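Local atomic coordinates of beta-lactamase (Francisella tularensis subsp. tularensis, PDB entry 3P09), a protein that probably hydrolyses the amide bond of beta-lactam antibiotics to give substituted beta-amino acids, as a class A beta-lactamase that would confer antibiotic resistance. Residues 30-35 / 53-58; 76-81 / 196-201; 162-167 / 172-177; 205-210 / 244-249. All blocks are in the same frame, centred on the assembly; numbering follows the deposited sequence. Where two conformers were deposited one is given.

Contact 1: 30-35 / 53-58; sequences NLENKY and KYNESY. With SO4 (sulfate ion), chain D.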
# COMPACT_ATOMS: atom_id res chain seq x y z
N ASN A 30 14.54 18.33 7.05
CA ASN A 30 15.94 18.02 6.83
C ASN A 30 16.12 16.86 5.85
O ASN A 30 17.04 16.87 5.03
CB ASN A 30 16.66 17.73 8.15
CG ASN A 30 16.84 18.99 9.00
OD1 ASN A 30 16.79 20.11 8.49
ND2 ASN A 30 17.06 18.80 10.30
N LEU A 31 15.23 15.87 5.92
CA LEU A 31 15.30 14.75 4.98
C LEU A 31 15.08 15.23 3.55
O LEU A 31 15.75 14.76 2.63
CB LEU A 31 14.28 13.66 5.34
CG LEU A 31 14.45 12.97 6.70
CD1 LEU A 31 13.33 11.95 6.91
CD2 LEU A 31 15.81 12.30 6.81
N GLU A 32 14.14 16.15 3.37
CA GLU A 32 13.86 16.72 2.05
C GLU A 32 15.06 17.49 1.50
O GLU A 32 15.40 17.36 0.33
CB GLU A 32 12.60 17.60 2.09
CG GLU A 32 11.32 16.77 2.11
CD GLU A 32 10.06 17.58 2.38
OE1 GLU A 32 10.17 18.73 2.87
OE2 GLU A 32 8.95 17.07 2.11
N ASN A 33 15.68 18.30 2.35
CA ASN A 33 16.87 19.05 1.98
C ASN A 33 18.00 18.13 1.57
O ASN A 33 18.75 18.40 0.63
CB ASN A 33 17.33 19.91 3.15
CG ASN A 33 16.39 21.08 3.42
OD1 ASN A 33 15.67 21.52 2.53
ND2 ASN A 33 16.40 21.58 4.65
N LYS A 34 18.12 17.03 2.31
CA LYS A 34 19.18 16.07 2.10
C LYS A 34 19.01 15.31 0.78
O LYS A 34 19.98 15.09 0.05
CB LYS A 34 19.19 15.10 3.29
CG LYS A 34 20.31 14.09 3.31
CD LYS A 34 20.26 13.31 4.63
CE LYS A 34 21.23 12.15 4.64
NZ LYS A 34 20.92 11.20 5.75
N TYR A 35 17.77 14.92 0.47
CA TYR A 35 17.53 14.01 -0.66
C TYR A 35 16.77 14.60 -1.86
O TYR A 35 16.55 13.91 -2.86
CB TYR A 35 16.79 12.77 -0.17
CG TYR A 35 17.62 11.86 0.68
CD1 TYR A 35 18.72 11.20 0.16
CD2 TYR A 35 17.29 11.64 2.01
CE1 TYR A 35 19.48 10.34 0.95
CE2 TYR A 35 18.04 10.80 2.80
CZ TYR A 35 19.13 10.15 2.28
OH TYR A 35 19.86 9.30 3.08
N LYS A 53 2.25 13.97 11.50
CA LYS A 53 1.85 14.19 10.11
C LYS A 53 2.75 15.23 9.47
O LYS A 53 3.23 16.14 10.13
CB LYS A 53 0.39 14.65 10.06
CG LYS A 53 0.13 15.90 10.88
CD LYS A 53 -1.35 16.25 11.02
CE LYS A 53 -1.50 17.42 11.99
NZ LYS A 53 -2.87 17.98 12.05
N TYR A 54 3.01 15.08 8.17
CA TYR A 54 3.85 16.04 7.47
C TYR A 54 3.56 15.92 5.99
O TYR A 54 3.60 14.82 5.44
CB TYR A 54 5.31 15.72 7.74
CG TYR A 54 6.30 16.69 7.14
CD1 TYR A 54 6.89 16.44 5.90
CD2 TYR A 54 6.66 17.85 7.81
CE1 TYR A 54 7.79 17.32 5.35
CE2 TYR A 54 7.58 18.74 7.26
CZ TYR A 54 8.14 18.47 6.03
OH TYR A 54 9.05 19.33 5.46
N ASN A 55 3.24 17.05 5.35
CA ASN A 55 2.76 17.03 3.97
C ASN A 55 1.63 16.03 3.79
O ASN A 55 1.57 15.35 2.77
CB ASN A 55 3.90 16.66 3.00
CG ASN A 55 4.80 17.83 2.68
OD1 ASN A 55 4.36 18.98 2.66
ND2 ASN A 55 6.08 17.54 2.41
N GLU A 56 0.75 15.91 4.78
CA GLU A 56 -0.20 14.80 4.78
C GLU A 56 -1.29 14.95 3.71
O GLU A 56 -2.03 14.00 3.45
CB GLU A 56 -0.82 14.60 6.16
CG GLU A 56 -1.84 15.65 6.56
CD GLU A 56 -1.20 16.90 7.14
OE1 GLU A 56 0.04 17.03 7.09
OE2 GLU A 56 -1.94 17.76 7.66
N SER A 57 -1.39 16.13 3.10
CA SER A 57 -2.38 16.38 2.06
C SER A 57 -1.74 16.63 0.70
O SER A 57 -2.40 17.06 -0.23
CB SER A 57 -3.25 17.57 2.43
OG SER A 57 -4.18 17.23 3.43
N TYR A 58 -0.44 16.40 0.60
CA TYR A 58 0.27 16.46 -0.67
C TYR A 58 -0.03 15.17 -1.45
O TYR A 58 -0.15 14.10 -0.84
CB TYR A 58 1.76 16.57 -0.42
CG TYR A 58 2.59 16.96 -1.64
CD1 TYR A 58 3.18 16.00 -2.45
CD2 TYR A 58 2.79 18.31 -1.95
CE1 TYR A 58 3.95 16.37 -3.54
CE2 TYR A 58 3.55 18.68 -3.05
CZ TYR A 58 4.12 17.71 -3.84
OH TYR A 58 4.88 18.07 -4.92
S SO4 D . -5.29 15.46 11.51
O1 SO4 D . -4.36 14.98 12.53
O2 SO4 D . -4.99 16.85 11.19
O3 SO4 D . -5.17 14.66 10.31
O4 SO4 D . -6.66 15.38 12.02
O HOH W 1 7.70 19.86 2.22

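Contact 2: 76-81 / 196-201; sequences DYDMHN and KKHKDI. With SO4 (sulfate ion), chain C.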
# COMPACT_ATOMS: atom_id res chain seq x y z
N ASP A 76 -14.44 -7.27 0.64
CA ASP A 76 -15.77 -6.70 0.79
C ASP A 76 -16.69 -7.46 -0.16
O ASP A 76 -17.80 -7.86 0.21
CB ASP A 76 -15.72 -5.20 0.46
CG ASP A 76 -17.10 -4.56 0.31
OD1 ASP A 76 -17.64 -4.07 1.32
OD2 ASP A 76 -17.62 -4.52 -0.83
N TYR A 77 -16.22 -7.70 -1.38
CA TYR A 77 -17.00 -8.44 -2.37
C TYR A 77 -17.39 -9.80 -1.81
O TYR A 77 -18.55 -10.22 -1.88
CB TYR A 77 -16.20 -8.62 -3.66
CG TYR A 77 -17.00 -9.14 -4.83
CD1 TYR A 77 -17.64 -8.26 -5.70
CD2 TYR A 77 -17.13 -10.50 -5.07
CE1 TYR A 77 -18.38 -8.72 -6.78
CE2 TYR A 77 -17.87 -10.97 -6.15
CZ TYR A 77 -18.49 -10.08 -7.00
OH TYR A 77 -19.23 -10.54 -8.07
N ASP A 78 -16.42 -10.48 -1.21
CA ASP A 78 -16.65 -11.80 -0.65
C ASP A 78 -17.74 -11.77 0.42
O ASP A 78 -18.56 -12.68 0.51
CB ASP A 78 -15.36 -12.41 -0.08
CG ASP A 78 -15.59 -13.78 0.53
OD1 ASP A 78 -15.75 -14.75 -0.24
OD2 ASP A 78 -15.62 -13.90 1.77
N MSE A 79 -17.75 -10.71 1.22
CA MSE A 79 -18.78 -10.56 2.23
C MSE A 79 -20.17 -10.50 1.59
O MSE A 79 -21.13 -11.04 2.13
CB MSE A 79 -18.53 -9.31 3.07
CG MSE A 79 -17.41 -9.47 4.08
SE MSE A 79 -17.03 -7.78 4.97
CE MSE A 79 -18.77 -7.47 5.80
N HIS A 80 -20.26 -9.85 0.43
CA HIS A 80 -21.54 -9.71 -0.28
C HIS A 80 -21.81 -10.83 -1.27
O HIS A 80 -22.90 -10.93 -1.83
CB HIS A 80 -21.60 -8.37 -1.02
CG HIS A 80 -21.48 -7.19 -0.12
ND1 HIS A 80 -20.29 -6.83 0.48
CD2 HIS A 80 -22.39 -6.27 0.28
CE1 HIS A 80 -20.48 -5.75 1.21
NE2 HIS A 80 -21.74 -5.38 1.11
N ASN A 81 -20.81 -11.69 -1.48
CA ASN A 81 -20.91 -12.76 -2.46
C ASN A 81 -20.24 -13.98 -1.87
O ASN A 81 -19.12 -14.31 -2.23
CB ASN A 81 -20.21 -12.34 -3.77
CG ASN A 81 -20.87 -11.15 -4.44
OD1 ASN A 81 -21.75 -11.30 -5.29
ND2 ASN A 81 -20.45 -9.94 -4.07
N LYS A 196 -15.07 -9.15 11.33
CA LYS A 196 -13.91 -9.72 12.02
C LYS A 196 -13.15 -10.73 11.16
O LYS A 196 -11.93 -10.66 11.06
CB LYS A 196 -14.30 -10.36 13.35
CG LYS A 196 -13.09 -10.93 14.10
CD LYS A 196 -13.49 -11.62 15.39
CE LYS A 196 -12.28 -11.86 16.28
NZ LYS A 196 -11.20 -12.62 15.57
N LYS A 197 -13.86 -11.68 10.56
CA LYS A 197 -13.16 -12.70 9.79
C LYS A 197 -12.35 -12.09 8.66
O LYS A 197 -11.23 -12.53 8.37
CB LYS A 197 -14.13 -13.74 9.22
CG LYS A 197 -13.42 -14.87 8.50
CD LYS A 197 -14.33 -16.07 8.28
CE LYS A 197 -15.17 -15.92 7.03
NZ LYS A 197 -14.31 -15.77 5.82
N HIS A 198 -12.91 -11.08 8.00
CA HIS A 198 -12.24 -10.49 6.84
C HIS A 198 -11.14 -9.51 7.21
O HIS A 198 -10.16 -9.39 6.48
CB HIS A 198 -13.24 -9.86 5.88
CG HIS A 198 -14.12 -10.87 5.20
ND1 HIS A 198 -15.23 -11.41 5.80
CD2 HIS A 198 -14.03 -11.46 3.98
CE1 HIS A 198 -15.80 -12.27 4.98
NE2 HIS A 198 -15.09 -12.33 3.87
N LYS A 199 -11.30 -8.81 8.34
CA LYS A 199 -10.20 -8.03 8.88
C LYS A 199 -8.98 -8.93 9.16
O LYS A 199 -7.86 -8.60 8.78
CB LYS A 199 -10.62 -7.26 10.14
CG LYS A 199 -11.55 -6.09 9.84
CD LYS A 199 -11.77 -5.19 11.04
CE LYS A 199 -12.87 -5.70 11.93
NZ LYS A 199 -13.43 -4.56 12.71
N ASP A 200 -9.22 -10.06 9.81
CA ASP A 200 -8.12 -10.94 10.18
C ASP A 200 -7.37 -11.44 8.94
O ASP A 200 -6.15 -11.57 8.93
CB ASP A 200 -8.64 -12.11 11.03
CG ASP A 200 -9.03 -11.68 12.45
OD1 ASP A 200 -8.60 -10.58 12.89
OD2 ASP A 200 -9.76 -12.44 13.13
N ILE A 201 -8.12 -11.68 7.87
CA ILE A 201 -7.53 -12.16 6.62
C ILE A 201 -6.68 -11.08 6.00
O ILE A 201 -5.56 -11.33 5.52
CB ILE A 201 -8.65 -12.59 5.64
CG1 ILE A 201 -9.31 -13.89 6.13
CG2 ILE A 201 -8.08 -12.77 4.23
CD1 ILE A 201 -10.60 -14.26 5.40
S SO4 C . -18.69 -7.62 12.66
O1 SO4 C . -17.29 -7.73 13.06
O2 SO4 C . -18.82 -6.60 11.62
O3 SO4 C . -19.14 -8.91 12.15
O4 SO4 C . -19.51 -7.22 13.80

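Contact 3: 162-167 / 172-177; sequences PEINYT and NINKTT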
# COMPACT_ATOMS: atom_id res chain seq x y z
N PRO A 162 0.88 -2.07 -15.95
CA PRO A 162 1.78 -1.18 -15.21
C PRO A 162 1.45 0.31 -15.36
O PRO A 162 2.14 1.16 -14.78
CB PRO A 162 3.13 -1.45 -15.86
CG PRO A 162 2.80 -1.76 -17.26
CD PRO A 162 1.43 -2.39 -17.28
N GLU A 163 0.40 0.63 -16.11
CA GLU A 163 0.08 2.03 -16.41
C GLU A 163 -0.15 2.87 -15.15
O GLU A 163 0.12 4.07 -15.15
CB GLU A 163 -1.12 2.14 -17.36
CG GLU A 163 -1.45 3.57 -17.75
CD GLU A 163 -2.53 3.69 -18.81
OE1 GLU A 163 -3.28 2.72 -19.03
OE2 GLU A 163 -2.62 4.78 -19.44
N ILE A 164 -0.65 2.25 -14.08
CA ILE A 164 -0.87 2.93 -12.80
C ILE A 164 0.39 3.66 -12.33
O ILE A 164 0.32 4.62 -11.56
CB ILE A 164 -1.33 1.94 -11.70
CG1 ILE A 164 -1.56 2.64 -10.35
CG2 ILE A 164 -0.29 0.84 -11.47
CD1 ILE A 164 -2.77 3.47 -10.26
N ASN A 165 1.55 3.20 -12.78
CA ASN A 165 2.82 3.75 -12.31
C ASN A 165 3.20 5.10 -12.91
O ASN A 165 4.12 5.76 -12.43
CB ASN A 165 3.95 2.75 -12.56
CG ASN A 165 3.82 1.52 -11.70
OD1 ASN A 165 3.65 1.62 -10.49
ND2 ASN A 165 3.87 0.36 -12.31
N TYR A 166 2.49 5.51 -13.95
CA TYR A 166 2.87 6.71 -14.69
C TYR A 166 2.02 7.89 -14.28
O TYR A 166 0.79 7.84 -14.35
CB TYR A 166 2.72 6.49 -16.19
CG TYR A 166 3.19 5.13 -16.62
CD1 TYR A 166 4.33 4.56 -16.07
CD2 TYR A 166 2.48 4.40 -17.57
CE1 TYR A 166 4.76 3.30 -16.44
CE2 TYR A 166 2.91 3.14 -17.97
CZ TYR A 166 4.04 2.60 -17.40
OH TYR A 166 4.46 1.35 -17.80
N THR A 167 2.68 8.93 -13.81
CA THR A 167 1.97 10.11 -13.36
C THR A 167 2.57 11.32 -14.02
O THR A 167 3.55 11.22 -14.77
CB THR A 167 2.07 10.28 -11.82
OG1 THR A 167 3.45 10.33 -11.42
CG2 THR A 167 1.39 9.12 -11.09
N ASN A 172 -3.28 14.87 -10.31
CA ASN A 172 -3.52 13.94 -9.20
C ASN A 172 -3.94 12.54 -9.65
O ASN A 172 -4.22 11.68 -8.82
CB ASN A 172 -4.53 14.55 -8.22
CG ASN A 172 -4.01 15.82 -7.58
OD1 ASN A 172 -2.81 15.98 -7.41
ND2 ASN A 172 -4.91 16.74 -7.24
N ILE A 173 -3.99 12.33 -10.95
CA ILE A 173 -4.30 11.01 -11.50
C ILE A 173 -3.28 10.00 -11.01
O ILE A 173 -2.07 10.26 -11.04
CB ILE A 173 -4.31 11.03 -13.05
CG1 ILE A 173 -5.37 12.01 -13.58
CG2 ILE A 173 -4.53 9.64 -13.62
CD1 ILE A 173 -6.75 11.75 -13.08
N ASN A 174 -3.77 8.84 -10.57
CA ASN A 174 -2.93 7.76 -10.04
C ASN A 174 -2.08 8.21 -8.86
O ASN A 174 -0.97 7.74 -8.68
CB ASN A 174 -2.09 7.14 -11.16
CG ASN A 174 -2.95 6.52 -12.26
OD1 ASN A 174 -4.10 6.15 -12.01
ND2 ASN A 174 -2.40 6.40 -13.46
N LYS A 175 -2.63 9.13 -8.06
CA LYS A 175 -1.96 9.59 -6.85
C LYS A 175 -2.87 9.46 -5.63
O LYS A 175 -4.08 9.28 -5.76
CB LYS A 175 -1.51 11.04 -7.00
CG LYS A 175 -0.42 11.21 -8.04
CD LYS A 175 0.20 12.58 -7.99
CE LYS A 175 1.22 12.77 -9.13
NZ LYS A 175 1.62 14.20 -9.31
N THR A 176 -2.27 9.53 -4.44
CA THR A 176 -3.05 9.55 -3.20
C THR A 176 -2.34 10.51 -2.25
O THR A 176 -1.28 11.05 -2.60
CB THR A 176 -3.15 8.12 -2.60
OG1 THR A 176 -3.96 8.14 -1.42
CG2 THR A 176 -1.76 7.60 -2.25
N THR A 177 -2.88 10.72 -1.05
CA THR A 177 -2.21 11.53 -0.03
C THR A 177 -1.84 10.63 1.15
O THR A 177 -2.46 9.58 1.36
CB THR A 177 -3.14 12.64 0.54
OG1 THR A 177 -4.30 12.03 1.14
CG2 THR A 177 -3.58 13.63 -0.56
O HOH W 2 1.12 5.84 -9.26

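Contact 4: 205-210 / 244-249; sequences YLQDNN and IIWPKN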
# COMPACT_ATOMS: atom_id res chain seq x y z
N TYR A 205 -2.54 -11.15 5.32
CA TYR A 205 -1.88 -10.87 4.03
C TYR A 205 -0.76 -9.84 4.19
O TYR A 205 0.34 -9.99 3.65
CB TYR A 205 -2.85 -10.29 3.01
CG TYR A 205 -3.96 -11.17 2.48
CD1 TYR A 205 -3.75 -12.49 2.12
CD2 TYR A 205 -5.23 -10.63 2.29
CE1 TYR A 205 -4.81 -13.27 1.61
CE2 TYR A 205 -6.28 -11.38 1.79
CZ TYR A 205 -6.06 -12.70 1.44
OH TYR A 205 -7.15 -13.40 0.94
N LEU A 206 -1.08 -8.75 4.87
CA LEU A 206 -0.12 -7.65 5.04
C LEU A 206 1.10 -8.11 5.82
O LEU A 206 2.24 -7.70 5.53
CB LEU A 206 -0.80 -6.50 5.77
CG LEU A 206 -1.85 -5.70 4.99
CD1 LEU A 206 -2.44 -4.68 5.93
CD2 LEU A 206 -1.24 -5.04 3.75
N GLN A 207 0.87 -8.94 6.83
CA GLN A 207 1.96 -9.49 7.62
C GLN A 207 2.83 -10.49 6.86
O GLN A 207 4.00 -10.68 7.18
CB GLN A 207 1.43 -10.13 8.91
CG GLN A 207 0.82 -9.10 9.88
CD GLN A 207 0.27 -9.75 11.13
OE1 GLN A 207 -0.03 -10.94 11.14
NE2 GLN A 207 0.13 -8.97 12.20
N ASP A 208 2.24 -11.15 5.86
CA ASP A 208 2.99 -12.10 5.04
C ASP A 208 3.89 -11.41 4.02
O ASP A 208 4.75 -12.05 3.41
CB ASP A 208 2.03 -13.03 4.28
CG ASP A 208 1.44 -14.11 5.16
OD1 ASP A 208 1.93 -14.30 6.30
OD2 ASP A 208 0.50 -14.78 4.70
N ASN A 209 3.67 -10.12 3.78
CA ASN A 209 4.43 -9.40 2.76
C ASN A 209 5.93 -9.34 3.06
O ASN A 209 6.33 -9.13 4.19
CB ASN A 209 3.91 -7.96 2.59
CG ASN A 209 4.73 -7.16 1.59
OD1 ASN A 209 5.09 -6.00 1.83
ND2 ASN A 209 5.07 -7.80 0.47
N ASN A 210 6.74 -9.48 2.02
CA ASN A 210 8.19 -9.50 2.16
C ASN A 210 8.90 -8.33 1.44
O ASN A 210 10.12 -8.21 1.53
CB ASN A 210 8.76 -10.84 1.67
CG ASN A 210 8.33 -11.18 0.23
OD1 ASN A 210 7.75 -10.36 -0.48
ND2 ASN A 210 8.64 -12.41 -0.20
N ILE A 244 0.70 -1.27 8.96
CA ILE A 244 0.06 -1.33 10.27
C ILE A 244 1.11 -1.86 11.22
O ILE A 244 1.84 -2.79 10.90
CB ILE A 244 -1.12 -2.30 10.31
CG1 ILE A 244 -2.21 -1.88 9.32
CG2 ILE A 244 -1.67 -2.34 11.73
CD1 ILE A 244 -2.80 -0.56 9.61
N ILE A 245 1.18 -1.25 12.40
CA ILE A 245 2.23 -1.58 13.36
C ILE A 245 1.58 -1.83 14.70
O ILE A 245 0.67 -1.10 15.09
CB ILE A 245 3.21 -0.41 13.51
CG1 ILE A 245 3.82 -0.06 12.15
CG2 ILE A 245 4.27 -0.74 14.55
CD1 ILE A 245 4.66 1.21 12.15
N TRP A 246 2.03 -2.88 15.38
CA TRP A 246 1.58 -3.21 16.73
C TRP A 246 2.75 -2.99 17.67
O TRP A 246 3.59 -3.88 17.82
CB TRP A 246 1.15 -4.68 16.83
CG TRP A 246 -0.12 -5.02 16.10
CD1 TRP A 246 -1.36 -5.17 16.65
CD2 TRP A 246 -0.27 -5.27 14.69
NE1 TRP A 246 -2.27 -5.49 15.66
CE2 TRP A 246 -1.63 -5.55 14.46
CE3 TRP A 246 0.61 -5.26 13.61
CZ2 TRP A 246 -2.12 -5.84 13.19
CZ3 TRP A 246 0.12 -5.54 12.35
CH2 TRP A 246 -1.23 -5.83 12.15
N PRO A 247 2.82 -1.81 18.28
CA PRO A 247 3.93 -1.56 19.21
C PRO A 247 3.76 -2.46 20.42
O PRO A 247 2.63 -2.76 20.81
CB PRO A 247 3.72 -0.09 19.61
CG PRO A 247 2.72 0.48 18.60
CD PRO A 247 1.86 -0.70 18.27
N LYS A 248 4.86 -2.88 21.03
CA LYS A 248 4.77 -3.76 22.19
C LYS A 248 3.91 -3.13 23.29
O LYS A 248 4.18 -2.02 23.75
CB LYS A 248 6.15 -4.08 22.75
CG LYS A 248 6.16 -5.22 23.76
CD LYS A 248 7.58 -5.52 24.24
CE LYS A 248 7.62 -6.70 25.18
NZ LYS A 248 8.99 -6.91 25.74
N ASN A 249 2.87 -3.86 23.71
CA ASN A 249 2.00 -3.42 24.80
C ASN A 249 1.15 -2.20 24.47
O ASN A 249 0.65 -1.53 25.37
CB ASN A 249 2.81 -3.16 26.08
CG ASN A 249 3.53 -4.40 26.57
OD1 ASN A 249 3.07 -5.53 26.36
ND2 ASN A 249 4.67 -4.21 27.23

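Contact 1: 30-35 / 53-58
E32 and Y54 reach for each other through first torsions of different kinds. The E32 CG lies opposite the carbonyl carbon (chi1 -77°) and the rest of the chain runs out straight, while the Y54 ring swings away from its own backbone nitrogen (chi1 -176°) to come from the other direction. The phenol then donates a hydrogen bond from Y54 OH to E32 OE1 at 2.9 Å, meeting that oxygen from above the carboxylate plane. The carboxylate carbon itself lies at the edge of the tyrosine ring, in its plane, with the two flat groups turned 55° apart. This pair ties the N-terminal helix 24-35 to the edge strand 53-54, one of the two outermost strands of the five-stranded antiparallel sheet of the class A fold; the helix packs in turn on the C-terminal helix 271-289 through L31. A second link is made by water 1, which donates to E32 OE1 at 2.8 Å and accepts from N55 ND2 at 2.8 Å, so that OE1 is gripped by two donors, the phenol and the water. E32 OE2 and N55 ND2 are also close but poorly angled for a direct bond; each instead pairs with the backbone of I39, OE2 with its N and ND2 with its O.

Contact 2: 76-81 / 196-201
The imidazole of H198 has the CG of M79, a selenomethionine, over one face and the carboxylate of D78 at its edge. M79 CG stands 3.4 Å from the centroid of the H198 ring and 16° off its normal, a CH-pi contact made as the two side chains slide past one another in opposite directions; since M79 was modelled in two conformers, this part of the contact is the less certain. At the edge, H198 NE2 donates to D78 OD2 across 2.7 Å with an almost straight N-H...O angle of 179°. The oxygen accepts on its anti lone pair, essentially in the ring plane, although the carboxylate is itself turned 48° from the imidazole. The bond joins the last turn of helix 66-80 to the first turn of helix 196-208, two helices of the class A beta-lactamase fold whose segments are separated by more than a hundred residues. Further partners fix both groups: H198 ND1 bonds D195 OD1, and D78 OD1 accepts from L85 N. With a carboxylate at each nitrogen, the imidazole would be expected to favour its protonated form. K197 NZ, 4.6 Å from D78 OD2, adds a nearby positive charge without touching it. At the exposed start of helix 196-208, K196 NZ forms a salt bridge with D200 OD2 one turn on, and the backbone N of K196 bonds a sulfate, probably a crystallisation ion.

Contact 3: 162-167 / 172-177
The omega loop of the class A beta-lactamases closes on itself here, where the short 3-10 turn at 163-165 meets the tight turn leading into strand 175-176. I164 and N174 are the nearest pair along the two backbones. I164 CD1 leans against the amide of N174, 3.5 Å from N174 OD1, while I164 O faces N174 CB at 3.5 Å. The branch reaches there because I164 CG1 points away from its own backbone nitrogen (chi1 179°) and CD1 then folds round (chi2 74°). N174 occupies the third position of a type II turn from N172 to K175, with positive phi. Its OD1 is taken by T158 N, which holds the amide in place. Backbone joins backbone through water 2, which donates to I164 O at 2.7 Å and to N174 O at 2.9 Å, so both carbonyls share one bridge. Farther along, the methyl T167 CG2 rests against the backbone carbonyls, 3.6 Å from both I173 O and N174 O. Beside it K175 passes with its chain extended, K175 CE lying 3.8 Å from T167 CB, and its amine bonds Q168 O in the connecting residues. Van der Waals packing and a bridging water, with direct polar bonds supplied from neighbouring parts of the chain, hold together the two limbs of an omega loop, the excursion that flanks the active site in class A beta-lactamases.

Contact 4: 205-210 / 244-249
Amide-on-ring packing is the closest part of this contact. Q207 sends its side chain out nearly straight, at about a right angle to that of W246, and Q207 NE2 settles over one face of the indole, above the outer bond of the benzo ring: it lies 3.4 Å from W246 CH2 and equally far from W246 CZ3. The amide is tipped steeply, its plane 64° from the ring plane, so the nitrogen leads and the group does not stack flat. On the opposite face, I244 CG2 sits 3.5 Å above the plane, offset toward the rim. The indole is thereby held between a neighbour two residues back on its own strand and the glutamine of the helix. F190 and P252 also touch it.

Purely apolar packing forms the second kind. L206 CD1 approaches I244 CG1 at 4.4 Å, a loose meeting of two branched side chains that both point across the interface. Each also rests on I185 of helix 178-190, so leucine, isoleucine and that helix make one hydrophobic layer, and L206 bonds through its backbone to D228 of strand 225-232.

Together these contacts seat the last part of helix 196-208 against strand 239-246 of the five-stranded sheet. The chemistry is graded: aliphatic groups meet in the buried part, while the amide lies over the indole at the more exposed margin. Between these two segments the contact therefore rests mainly on shape and dispersion, with possibly a small electrostatic gain from an amide N-H near the aromatic face.

How the contacts relate
Contacts 1 and 4 both reach the five-stranded sheet, at the edge strand 53-54 and at strand 239-246, with nearest atoms about 13 Å apart. Contacts 2 and 4 share helix 196-208, one using its first turn and the other its last part, with centres 19 Å apart. Contact 3 touches contact 1 through T177, which packs on backbone oxygens of the turn after strand 53-54. Contacts 1 and 2 lie on opposite sides of the chain's centre; both are buried and rest on a carboxylate bonded to an aromatic side chain. The partly buried contacts 3 and 4 lack direct hydrogen bonds between their segments, one relying on a water and the other on packing.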